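Local coordinates for protein 3',5'-cyclic-nucleotide phosphodiesterase 1 (Saccharomyces cerevisiae, PDB 4OJV) that belongs to the class-II phosphodiesterase family of the metallo-hydrolase/oxidoreductase clan and holds a pair of neighbouring zinc ions, at residues W261-L270 / E303-Y311; K315-T325 / L353-A361. All blocks are in the same frame, centred on the assembly; numbering follows the deposited sequence.

Contact 1: residues W261-L270 / E303-Y311; sequences WSYVAENIPL and ELSNLNTLY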
loop_
_atom_site.group_PDB
_atom_site.type_symbol
_atom_site.label_atom_id
_atom_site.label_comp_id
_atom_site.label_asym_id
_atom_site.label_seq_id
_atom_site.Cartn_x
_atom_site.Cartn_y
_atom_site.Cartn_z
ATOM N N TRP A 261 -14.339 -26.766 9.842
ATOM C CA TRP A 261 -13.958 -28.006 9.168
ATOM C C TRP A 261 -15.076 -29.007 9.173
ATOM O O TRP A 261 -15.237 -29.749 8.209
ATOM C CB TRP A 261 -12.702 -28.633 9.765
ATOM C CG TRP A 261 -11.495 -27.731 9.800
ATOM C CD1 TRP A 261 -10.715 -27.417 10.907
ATOM C CD2 TRP A 261 -10.878 -27.011 8.676
ATOM N NE1 TRP A 261 -9.690 -26.568 10.559
ATOM C CE2 TRP A 261 -9.732 -26.287 9.237
ATOM C CE3 TRP A 261 -11.145 -26.902 7.314
ATOM C CZ2 TRP A 261 -8.910 -25.489 8.450
ATOM C CZ3 TRP A 261 -10.308 -26.096 6.531
ATOM C CH2 TRP A 261 -9.222 -25.403 7.091
ATOM N N SER A 262 -15.854 -29.023 10.255
ATOM C CA SER A 262 -17.017 -29.908 10.343
ATOM C C SER A 262 -18.037 -29.563 9.263
ATOM O O SER A 262 -18.573 -30.451 8.598
ATOM C CB SER A 262 -17.654 -29.834 11.730
ATOM O OG SER A 262 -16.773 -30.335 12.720
ATOM N N TYR A 263 -18.282 -28.269 9.067
ATOM C CA TYR A 263 -19.208 -27.822 8.031
ATOM C C TYR A 263 -18.721 -28.236 6.642
ATOM O O TYR A 263 -19.501 -28.733 5.824
ATOM C CB TYR A 263 -19.391 -26.302 8.102
ATOM C CG TYR A 263 -20.447 -25.755 7.165
ATOM C CD1 TYR A 263 -20.157 -25.504 5.826
ATOM C CD2 TYR A 263 -21.733 -25.473 7.624
ATOM C CE1 TYR A 263 -21.119 -25.003 4.964
ATOM C CE2 TYR A 263 -22.704 -24.969 6.768
ATOM C CZ TYR A 263 -22.391 -24.733 5.441
ATOM O OH TYR A 263 -23.349 -24.231 4.586
ATOM N N VAL A 264 -17.429 -28.040 6.380
ATOM C CA VAL A 264 -16.838 -28.413 5.101
ATOM C C VAL A 264 -16.988 -29.921 4.853
ATOM O O VAL A 264 -17.480 -30.334 3.798
ATOM C CB VAL A 264 -15.356 -27.974 5.024
ATOM C CG1 VAL A 264 -14.673 -28.542 3.792
ATOM C CG2 VAL A 264 -15.249 -26.453 5.034
ATOM N N ALA A 265 -16.584 -30.736 5.827
ATOM C CA ALA A 265 -16.644 -32.189 5.662
ATOM C C ALA A 265 -18.084 -32.686 5.495
ATOM O O ALA A 265 -18.327 -33.630 4.735
ATOM C CB ALA A 265 -15.957 -32.898 6.818
ATOM N N GLU A 266 -19.032 -32.044 6.181
ATOM C CA GLU A 266 -20.440 -32.446 6.082
ATOM C C GLU A 266 -21.040 -32.080 4.726
ATOM O O GLU A 266 -21.813 -32.854 4.147
ATOM C CB GLU A 266 -21.279 -31.836 7.208
ATOM C CG GLU A 266 -22.738 -32.279 7.164
ATOM C CD GLU A 266 -23.567 -31.807 8.349
ATOM O OE1 GLU A 266 -23.171 -30.832 9.016
ATOM O OE2 GLU A 266 -24.632 -32.410 8.603
ATOM N N ASN A 267 -20.675 -30.906 4.215
ATOM C CA ASN A 267 -21.417 -30.304 3.113
ATOM C C ASN A 267 -20.733 -30.284 1.760
ATOM O O ASN A 267 -21.393 -30.107 0.737
ATOM C CB ASN A 267 -21.867 -28.897 3.502
ATOM C CG ASN A 267 -22.870 -28.914 4.630
ATOM O OD1 ASN A 267 -23.999 -29.391 4.461
ATOM N ND2 ASN A 267 -22.466 -28.425 5.792
ATOM N N ILE A 268 -19.415 -30.457 1.754
ATOM C CA ILE A 268 -18.631 -30.363 0.530
ATOM C C ILE A 268 -17.772 -31.615 0.388
ATOM O O ILE A 268 -16.749 -31.737 1.049
ATOM C CB ILE A 268 -17.708 -29.121 0.528
ATOM C CG1 ILE A 268 -18.502 -27.835 0.808
ATOM C CG2 ILE A 268 -16.966 -29.039 -0.800
ATOM C CD1 ILE A 268 -17.651 -26.636 1.198
ATOM N N PRO A 269 -18.181 -32.554 -0.479
ATOM C CA PRO A 269 -17.316 -33.711 -0.711
ATOM C C PRO A 269 -15.925 -33.279 -1.175
ATOM O O PRO A 269 -15.801 -32.303 -1.910
ATOM C CB PRO A 269 -18.052 -34.483 -1.813
ATOM C CG PRO A 269 -19.480 -34.081 -1.657
ATOM C CD PRO A 269 -19.428 -32.628 -1.258
ATOM N N LEU A 270 -14.888 -33.998 -0.749
ATOM C CA LEU A 270 -13.519 -33.607 -1.059
ATOM C C LEU A 270 -13.291 -33.380 -2.554
ATOM O O LEU A 270 -12.593 -32.443 -2.939
ATOM C CB LEU A 270 -12.518 -34.629 -0.504
ATOM C CG LEU A 270 -11.041 -34.262 -0.703
ATOM C CD1 LEU A 270 -10.698 -32.954 -0.005
ATOM C CD2 LEU A 270 -10.109 -35.370 -0.233
ATOM N N GLU A 303 -4.449 -28.281 11.566
ATOM C CA GLU A 303 -5.778 -27.952 11.065
ATOM C C GLU A 303 -6.191 -28.852 9.906
ATOM O O GLU A 303 -7.311 -29.373 9.888
ATOM C CB GLU A 303 -5.882 -26.467 10.682
ATOM C CG GLU A 303 -5.762 -25.507 11.867
ATOM C CD GLU A 303 -6.753 -25.799 12.988
ATOM O OE1 GLU A 303 -7.906 -26.187 12.698
ATOM O OE2 GLU A 303 -6.382 -25.642 14.173
ATOM N N LEU A 304 -5.285 -29.055 8.956
ATOM C CA LEU A 304 -5.555 -29.951 7.831
ATOM C C LEU A 304 -5.750 -31.395 8.294
ATOM O O LEU A 304 -6.587 -32.113 7.746
ATOM C CB LEU A 304 -4.461 -29.834 6.775
ATOM C CG LEU A 304 -4.343 -28.469 6.090
ATOM C CD1 LEU A 304 -3.083 -28.428 5.247
ATOM C CD2 LEU A 304 -5.572 -28.175 5.244
ATOM N N SER A 305 -5.016 -31.797 9.331
ATOM C CA SER A 305 -5.193 -33.123 9.935
ATOM C C SER A 305 -6.603 -33.263 10.523
ATOM O O SER A 305 -7.235 -34.318 10.394
ATOM C CB SER A 305 -4.139 -33.342 11.015
ATOM O OG SER A 305 -2.863 -33.558 10.442
ATOM N N ASN A 306 -7.103 -32.201 11.159
ATOM C CA ASN A 306 -8.468 -32.193 11.681
ATOM C C ASN A 306 -9.502 -32.350 10.564
ATOM O O ASN A 306 -10.438 -33.150 10.685
ATOM C CB ASN A 306 -8.746 -30.941 12.518
ATOM C CG ASN A 306 -7.935 -30.898 13.800
ATOM O OD1 ASN A 306 -7.355 -31.900 14.232
ATOM N ND2 ASN A 306 -7.889 -29.723 14.421
ATOM N N LEU A 307 -9.327 -31.614 9.468
ATOM C CA LEU A 307 -10.193 -31.775 8.309
ATOM C C LEU A 307 -10.128 -33.208 7.770
ATOM O O LEU A 307 -11.156 -33.801 7.431
ATOM C CB LEU A 307 -9.823 -30.768 7.214
ATOM C CG LEU A 307 -10.646 -30.876 5.920
ATOM C CD1 LEU A 307 -12.135 -30.663 6.163
ATOM C CD2 LEU A 307 -10.125 -29.901 4.876
ATOM N N ASN A 308 -8.917 -33.748 7.696
ATOM C CA ASN A 308 -8.706 -35.123 7.257
ATOM C C ASN A 308 -9.479 -36.131 8.111
ATOM O O ASN A 308 -10.145 -37.023 7.576
ATOM C CB ASN A 308 -7.220 -35.447 7.271
ATOM C CG ASN A 308 -6.921 -36.812 6.701
ATOM O OD1 ASN A 308 -7.379 -37.147 5.611
ATOM N ND2 ASN A 308 -6.132 -37.599 7.424
ATOM N N THR A 309 -9.403 -35.975 9.427
ATOM C CA THR A 309 -10.111 -36.857 10.352
ATOM C C THR A 309 -11.618 -36.791 10.096
ATOM O O THR A 309 -12.304 -37.813 10.125
ATOM C CB THR A 309 -9.778 -36.506 11.820
ATOM O OG1 THR A 309 -8.374 -36.681 12.033
ATOM C CG2 THR A 309 -10.545 -37.391 12.798
ATOM N N LEU A 310 -12.132 -35.595 9.819
ATOM C CA LEU A 310 -13.565 -35.425 9.591
ATOM C C LEU A 310 -14.036 -36.049 8.277
ATOM O O LEU A 310 -15.093 -36.685 8.234
ATOM C CB LEU A 310 -13.957 -33.942 9.688
ATOM C CG LEU A 310 -13.858 -33.359 11.103
ATOM C CD1 LEU A 310 -13.757 -31.841 11.038
ATOM C CD2 LEU A 310 -15.023 -33.793 11.990
ATOM N N TYR A 311 -13.259 -35.884 7.208
ATOM C CA TYR A 311 -13.581 -36.557 5.951
ATOM C C TYR A 311 -13.498 -38.078 6.120
ATOM O O TYR A 311 -14.270 -38.819 5.512
ATOM C CB TYR A 311 -12.674 -36.099 4.817
ATOM C CG TYR A 311 -13.126 -34.853 4.077
ATOM C CD1 TYR A 311 -14.383 -34.783 3.477
ATOM C CD2 TYR A 311 -12.260 -33.775 3.921
ATOM C CE1 TYR A 311 -14.776 -33.654 2.774
ATOM C CE2 TYR A 311 -12.640 -32.645 3.216
ATOM C CZ TYR A 311 -13.895 -32.590 2.647
ATOM O OH TYR A 311 -14.265 -31.463 1.945
#

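Contact 2: residues K315-T325 / L353-A361; sequences KGLSGLNVIVT and LGDLRISIA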
loop_
_atom_site.group_PDB
_atom_site.type_symbol
_atom_site.label_atom_id
_atom_site.label_comp_id
_atom_site.label_asym_id
_atom_site.label_seq_id
_atom_site.Cartn_x
_atom_site.Cartn_y
_atom_site.Cartn_z
ATOM N N LYS A 315 -7.771 -42.489 1.996
ATOM C CA LYS A 315 -7.032 -41.764 0.957
ATOM C C LYS A 315 -6.525 -40.401 1.468
ATOM O O LYS A 315 -5.876 -39.654 0.732
ATOM C CB LYS A 315 -7.908 -41.572 -0.295
ATOM C CG LYS A 315 -8.519 -42.857 -0.848
ATOM C CD LYS A 315 -9.708 -42.562 -1.755
ATOM C CE LYS A 315 -10.539 -43.815 -2.005
ATOM N NZ LYS A 315 -11.815 -43.518 -2.717
ATOM N N GLY A 316 -6.819 -40.081 2.725
ATOM C CA GLY A 316 -6.408 -38.804 3.312
ATOM C C GLY A 316 -7.015 -37.639 2.557
ATOM O O GLY A 316 -8.186 -37.667 2.195
ATOM N N LEU A 317 -6.202 -36.617 2.317
ATOM C CA LEU A 317 -6.631 -35.438 1.565
ATOM C C LEU A 317 -6.129 -35.495 0.121
ATOM O O LEU A 317 -5.841 -34.466 -0.500
ATOM C CB LEU A 317 -6.162 -34.168 2.274
ATOM C CG LEU A 317 -6.746 -33.949 3.669
ATOM C CD1 LEU A 317 -6.116 -32.721 4.315
ATOM C CD2 LEU A 317 -8.258 -33.817 3.639
ATOM N N SER A 318 -6.029 -36.708 -0.422
ATOM C CA SER A 318 -5.499 -36.886 -1.770
ATOM C C SER A 318 -6.251 -36.035 -2.779
ATOM O O SER A 318 -7.476 -36.043 -2.817
ATOM C CB SER A 318 -5.545 -38.360 -2.184
ATOM O OG SER A 318 -4.588 -39.105 -1.453
ATOM N N GLY A 319 -5.497 -35.282 -3.575
ATOM C CA GLY A 319 -6.071 -34.420 -4.605
ATOM C C GLY A 319 -6.352 -32.986 -4.171
ATOM O O GLY A 319 -6.602 -32.125 -5.014
ATOM N N LEU A 320 -6.323 -32.722 -2.869
ATOM C CA LEU A 320 -6.604 -31.368 -2.377
ATOM C C LEU A 320 -5.463 -30.400 -2.684
ATOM O O LEU A 320 -4.308 -30.681 -2.365
ATOM C CB LEU A 320 -6.878 -31.376 -0.871
ATOM C CG LEU A 320 -7.192 -30.023 -0.224
ATOM C CD1 LEU A 320 -8.451 -29.402 -0.806
ATOM C CD2 LEU A 320 -7.291 -30.170 1.283
ATOM N N ASN A 321 -5.805 -29.258 -3.283
ATOM C CA ASN A 321 -4.855 -28.165 -3.462
ATOM C C ASN A 321 -4.906 -27.189 -2.300
ATOM O O ASN A 321 -5.948 -26.579 -2.027
ATOM C CB ASN A 321 -5.113 -27.449 -4.782
ATOM C CG ASN A 321 -4.479 -28.165 -5.942
ATOM O OD1 ASN A 321 -3.268 -28.101 -6.138
ATOM N ND2 ASN A 321 -5.289 -28.882 -6.697
ATOM N N VAL A 322 -3.786 -27.081 -1.596
ATOM C CA VAL A 322 -3.605 -26.084 -0.550
ATOM C C VAL A 322 -2.674 -25.009 -1.088
ATOM O O VAL A 322 -1.530 -25.292 -1.458
ATOM C CB VAL A 322 -3.049 -26.716 0.743
ATOM C CG1 VAL A 322 -2.744 -25.654 1.792
ATOM C CG2 VAL A 322 -4.025 -27.759 1.276
ATOM N N ILE A 323 -3.203 -23.790 -1.156
ATOM C CA ILE A 323 -2.481 -22.639 -1.688
ATOM C C ILE A 323 -2.154 -21.747 -0.496
ATOM O O ILE A 323 -3.050 -21.189 0.126
ATOM C CB ILE A 323 -3.342 -21.875 -2.723
ATOM C CG1 ILE A 323 -3.902 -22.820 -3.806
ATOM C CG2 ILE A 323 -2.572 -20.702 -3.316
ATOM C CD1 ILE A 323 -2.858 -23.555 -4.618
ATOM N N VAL A 324 -0.869 -21.651 -0.171
ATOM C CA VAL A 324 -0.402 -20.983 1.041
ATOM C C VAL A 324 -0.218 -19.500 0.768
ATOM O O VAL A 324 0.474 -19.114 -0.175
ATOM C CB VAL A 324 0.926 -21.609 1.501
ATOM C CG1 VAL A 324 1.486 -20.908 2.726
ATOM C CG2 VAL A 324 0.735 -23.091 1.789
ATOM N N THR A 325 -0.842 -18.676 1.601
ATOM C CA THR A 325 -0.862 -17.234 1.416
ATOM C C THR A 325 -0.206 -16.518 2.592
ATOM O O THR A 325 0.121 -17.128 3.611
ATOM C CB THR A 325 -2.319 -16.751 1.309
ATOM O OG1 THR A 325 -2.971 -17.014 2.559
ATOM C CG2 THR A 325 -3.048 -17.479 0.174
ATOM N N LEU A 353 -1.050 -37.539 5.159
ATOM C CA LEU A 353 -2.244 -36.852 4.655
ATOM C C LEU A 353 -2.558 -37.187 3.190
ATOM O O LEU A 353 -3.464 -36.607 2.584
ATOM C CB LEU A 353 -2.130 -35.328 4.857
ATOM C CG LEU A 353 -2.047 -34.844 6.306
ATOM C CD1 LEU A 353 -1.857 -33.337 6.342
ATOM C CD2 LEU A 353 -3.282 -35.235 7.112
ATOM N N GLY A 354 -1.817 -38.132 2.622
ATOM C CA GLY A 354 -2.065 -38.560 1.252
ATOM C C GLY A 354 -1.523 -37.599 0.213
ATOM O O GLY A 354 -0.592 -36.836 0.476
ATOM N N ASP A 355 -2.125 -37.644 -0.972
ATOM C CA ASP A 355 -1.651 -36.894 -2.133
ATOM C C ASP A 355 -2.114 -35.434 -2.067
ATOM O O ASP A 355 -2.812 -34.937 -2.954
ATOM C CB ASP A 355 -2.131 -37.578 -3.424
ATOM C CG ASP A 355 -1.529 -36.966 -4.680
ATOM O OD1 ASP A 355 -0.479 -36.295 -4.589
ATOM O OD2 ASP A 355 -2.119 -37.160 -5.764
ATOM N N LEU A 356 -1.717 -34.771 -0.987
ATOM C CA LEU A 356 -1.989 -33.364 -0.750
ATOM C C LEU A 356 -1.035 -32.535 -1.603
ATOM O O LEU A 356 0.165 -32.816 -1.640
ATOM C CB LEU A 356 -1.776 -33.085 0.737
ATOM C CG LEU A 356 -2.093 -31.709 1.305
ATOM C CD1 LEU A 356 -3.569 -31.387 1.138
ATOM C CD2 LEU A 356 -1.702 -31.661 2.772
ATOM N N ARG A 357 -1.563 -31.526 -2.296
ATOM C CA ARG A 357 -0.765 -30.731 -3.227
ATOM C C ARG A 357 -0.639 -29.312 -2.697
ATOM O O ARG A 357 -1.621 -28.563 -2.656
ATOM C CB ARG A 357 -1.398 -30.746 -4.615
ATOM C CG ARG A 357 -1.430 -32.144 -5.201
ATOM C CD ARG A 357 -2.567 -32.341 -6.167
ATOM N NE ARG A 357 -2.636 -33.744 -6.561
ATOM C CZ ARG A 357 -3.099 -34.162 -7.729
ATOM N NH1 ARG A 357 -3.534 -33.286 -8.628
ATOM N NH2 ARG A 357 -3.113 -35.460 -8.001
ATOM N N ILE A 358 0.565 -28.965 -2.251
ATOM C CA ILE A 358 0.821 -27.699 -1.570
ATOM C C ILE A 358 1.628 -26.787 -2.479
ATOM O O ILE A 358 2.654 -27.189 -3.031
ATOM C CB ILE A 358 1.535 -27.907 -0.214
ATOM C CG1 ILE A 358 0.828 -28.992 0.616
ATOM C CG2 ILE A 358 1.621 -26.581 0.537
ATOM C CD1 ILE A 358 1.499 -29.300 1.938
ATOM N N SER A 359 1.135 -25.560 -2.635
ATOM C CA SER A 359 1.795 -24.536 -3.434
ATOM C C SER A 359 1.766 -23.232 -2.659
ATOM O O SER A 359 0.865 -23.002 -1.854
ATOM C CB SER A 359 1.059 -24.321 -4.764
ATOM O OG SER A 359 1.015 -25.505 -5.537
ATOM N N ILE A 360 2.733 -22.362 -2.920
ATOM C CA ILE A 360 2.696 -20.999 -2.390
ATOM C C ILE A 360 1.985 -20.121 -3.412
ATOM O O ILE A 360 2.262 -20.218 -4.607
ATOM C CB ILE A 360 4.125 -20.444 -2.137
ATOM C CG1 ILE A 360 4.958 -21.389 -1.249
ATOM C CG2 ILE A 360 4.070 -19.031 -1.564
ATOM C CD1 ILE A 360 4.442 -21.606 0.158
ATOM N N ALA A 361 1.082 -19.257 -2.940
ATOM C CA ALA A 361 0.433 -18.251 -3.787
ATOM C C ALA A 361 1.448 -17.242 -4.296
ATOM O O ALA A 361 2.202 -16.675 -3.508
ATOM C CB ALA A 361 -0.658 -17.519 -3.019
HETATM O O HOH W 1 -1.254 -26.760 -4.852
HETATM O O HOH W 2 -3.805 -30.381 -8.634
#

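Contact 1: residues W261-L270 / E303-Y311
Trp261 and Glu303 form one of the two polar anchors of this helix pair, a compact example of how hydrogen bonds at both ends can frame an apolar seam. Trp261 NE1 donates to Glu303 OE1 at 2.8 Å, with an N-H...O angle of 157°. The acceptor lies practically in the indole plane and is met on its anti lone pair, away from the other oxygen. Glu303 reaches this position through a chain bent at chi2 (-54°), and its carboxylate ends up nearly coplanar with the ring. The second anchor is Tyr311 OH, which donates to Ile268 O at 2.7 Å, almost in line with the carbonyl bond. Ile268 is the first residue to leave helical geometry, so the phenol ties down the backbone just where the helix ends.

CH-pi contacts hold the phenol ring from both faces. Leu270 CB lies 4.1 Å from the Tyr311 ring centroid, while Ala265 CA sits over the opposite face, 4.2 Å from that centroid. Flanked on both faces, the ring is probably restrained from turning, while the bond from its OH to Ile268 O holds the far end in place.

Between the anchors the packing is apolar. Leu307 places CB over a face of the indole, and its CD2 lies 4.0 Å from Trp261 CE3. Leu310 CD1 comes within 3.6 Å of Trp261 CB, and the small Ala265 lets its CB approach Leu310 CB to 3.7 Å.

The helix axes approach to 9.0 Å at a signed crossing angle of -37°, running in broadly the same direction. Both helices, 256-267 and 297-311, rest on strand 273-279, Trp261 touching Ile276 and Tyr311 touching Leu273; Val264 reaches further, to Ile240 of strand 238-242.

Contact 2: residues K315-T325 / L353-A361
Val322 and Ile358 pair in the middle of a parallel ladder that runs from Asn321 with Arg357 to Val324 with Ile360, and it shows how one strand pair can combine a dense apolar face with a wetter polar one. The backbone bonds are short and regular: Val322 N donates to Arg357 O at 2.8 Å, and Ser359 N returns to Val322 O at 2.9 Å. On the tight face, Val324 CG2 meets Ile358 CG2 at 3.8 Å. Ile360, turned by chi2 of -63°, lays CD1 against Val324 CB at the same separation. Leu356 runs alongside Leu320, with Leu356 CD1 3.7 Å from Val322 CG2.

The other face is polar toward the start of the strands. One water donates to Asn321 OD1 and is hydrogen-bonded to Ser359 OG, which also pairs with Asp81 N. A second water links Asn321 ND2 to Arg357 NH1 across planes nearly perpendicular. Arg357 spreads a guanidinium face over Gly319 CA and salt-bridges Asp355 OD2 through NH2 at 3.0 Å. Ahead of the ladder the two chains approach through turns in which Lys315, Gly319 and Gly354 are exposed but Leu317 and Leu353 are buried; they are stitched by Leu317 N to Leu353 O and by a nearly straight bond (171°) from Asp355 N to Ser318 OG. That hydroxyl in turn donates to Lys315 O at 2.6 Å.

The two strands close a beta-alpha-beta unit whose helix 336-350 packs on Val324 and Ile358; strand 273-279 flanks 321-325, and 357-360 is the sheet's outermost strand within the chain.

How the contacts relate
The two contacts lie in series along the chain, contact 1 closing before contact 2 opens, with centres about 13 Å apart. Helix 297-311 is followed in the chain by strand 321-325, after a connecting loop that holds the beta turns of contact 2, and the two contacts touch where Leu304 and Asn308 of that helix pack against Gly316, Leu317 and Leu353. Strand 273-279 is their common support: its Ile276 and Leu273 touch side chains of both contacts. Together they build the parallel end of the mixed sheet, one joining two covering helices, the other two strands. That sheet reaches the metal site, since His326, a zinc ligand, immediately follows Thr325, and the ligand Asp244 follows strand 238-242.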